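Local coordinates for protein transcriptional regulator Tm0710 (Thermotoga maritima, PDB 2A61) that regulates transcription as a MarR-family protein, probably by binding DNA as a homodimer through winged helix-turn-helix domains, at the interface of chains A and B. Numbering follows the deposited sequence. Chains: chain A/B, transcriptional regulator Tm0710.

The interface of chains A and B. Residues chain A 131-132, 135, 138; chain B 10, 13-14, 17.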
# COMPACT_ATOMS: atom_id res chain seq x y z
N LEU A 131 12.47 5.39 -15.32
CA LEU A 131 11.27 5.46 -14.45
C LEU A 131 10.26 6.47 -14.98
O LEU A 131 9.06 6.25 -14.89
CB LEU A 131 11.64 5.79 -12.99
CG LEU A 131 12.44 4.73 -12.20
CD1 LEU A 131 13.05 5.34 -10.96
CD2 LEU A 131 11.57 3.53 -11.80
N LYS A 132 10.74 7.57 -15.54
CA LYS A 132 9.84 8.53 -16.18
C LYS A 132 9.12 7.88 -17.38
O LYS A 132 7.89 8.01 -17.56
CB LYS A 132 10.60 9.79 -16.59
CG LYS A 132 10.90 10.72 -15.45
CD LYS A 132 11.95 11.70 -15.90
CE LYS A 132 12.12 12.82 -14.94
NZ LYS A 132 13.29 13.64 -15.37
N LYS A 135 6.63 5.40 -15.88
CA LYS A 135 5.51 6.17 -15.32
C LYS A 135 4.54 6.64 -16.43
O LYS A 135 3.30 6.56 -16.29
CB LYS A 135 6.02 7.34 -14.47
CG LYS A 135 4.89 8.15 -13.78
CD LYS A 135 5.40 9.30 -12.91
CE LYS A 135 5.49 10.61 -13.73
NZ LYS A 135 4.22 11.35 -13.76
N MET A 138 2.60 3.70 -17.86
CA MET A 138 1.58 3.33 -16.87
C MET A 138 0.41 4.29 -16.88
O MET A 138 -0.73 3.89 -16.80
CB MET A 138 2.16 3.25 -15.46
CG MET A 138 3.00 2.01 -15.22
SD MET A 138 3.57 1.94 -13.54
CE MET A 138 4.20 0.25 -13.51
N ILE B 10 8.39 10.24 -8.39
CA ILE B 10 8.10 9.47 -9.59
C ILE B 10 7.94 7.99 -9.21
O ILE B 10 7.05 7.32 -9.68
CB ILE B 10 9.21 9.66 -10.64
CG1 ILE B 10 9.04 11.04 -11.32
CG2 ILE B 10 9.14 8.57 -11.72
CD1 ILE B 10 10.35 11.62 -11.86
N GLU B 13 4.58 7.40 -7.52
CA GLU B 13 3.50 7.36 -8.50
C GLU B 13 3.44 6.01 -9.20
O GLU B 13 2.37 5.51 -9.44
CB GLU B 13 3.63 8.50 -9.50
CG GLU B 13 3.26 9.83 -8.86
CD GLU B 13 1.76 9.86 -8.47
OE1 GLU B 13 0.89 9.65 -9.35
OE2 GLU B 13 1.46 10.04 -7.28
N ILE B 14 4.61 5.44 -9.49
CA ILE B 14 4.69 4.12 -10.13
C ILE B 14 4.09 3.08 -9.16
O ILE B 14 3.25 2.27 -9.56
CB ILE B 14 6.16 3.76 -10.53
CG1 ILE B 14 6.58 4.52 -11.79
CG2 ILE B 14 6.34 2.24 -10.77
CD1 ILE B 14 8.08 4.72 -11.95
N MET B 17 0.22 3.36 -8.84
CA MET B 17 -0.50 2.85 -10.02
C MET B 17 -0.50 1.34 -10.06
O MET B 17 -1.53 0.74 -10.40
CB MET B 17 0.11 3.42 -11.33
CG MET B 17 -0.34 4.86 -11.61
SD MET B 17 0.09 5.54 -13.22
CE MET B 17 1.81 5.96 -12.90
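Two helices of different subunits, 121-141 of chain A and 5-23 of chain B, pack here through apolar side chains, an example of an interface patch held by apolar contact, with no hydrogen bond or salt bridge across it. B:Ile14 occupies the middle of the patch and reaches out with both of its branches. Its CD1 tip meets the isobutyl group of A:Leu131 at 3.7 Å from CD2, the two side chains lying roughly perpendicular, and also rests 3.5 Å from the backbone O of A:Leu131. The other branch, CG2, faces the thioether SD of A:Met138 at 3.9 Å, again nearly perpendicular. Between these ends, CG1 lies against CB of A:Lys135. An alanine at B:Ile14 would remove both branches and would probably loosen the packing against A:Leu131 and A:Met138 together.

One turn earlier, B:Ile10 sends CD1 obliquely against the extended aliphatic stem of A:Lys132, touching CG at 3.7 Å and CE almost as closely. On the opposite flank, B:Met17 bends at its last torsion (chi3 -79°), bringing its terminal methyl CE to 3.7 Å from CB of A:Met138 and beside the backbone O of A:Lys135.

A:Lys135 links these neighbours. Its CG stands anti to the backbone N (chi1 -177°) and the chain runs straight on through chi2 (179°), which carries CD to 3.9 Å from CB of B:Glu13 and near CG2 of B:Ile10; the bends at chi3 and chi4 come only beyond it and set the place of NZ. Its side-chain amine NZ remains 5.8 Å from the carboxylate OE1 of B:Glu13, too far for a salt bridge, although the opposite charges might attract weakly. The lysine therefore contributes mainly its methylenes.

The two-fold symmetry repeats this patch with the chains exchanged. In MarR proteins the terminal helices form the dimerisation region, so these contacts probably help to hold together the dimer that presents two winged helix-turn-helix domains to DNA.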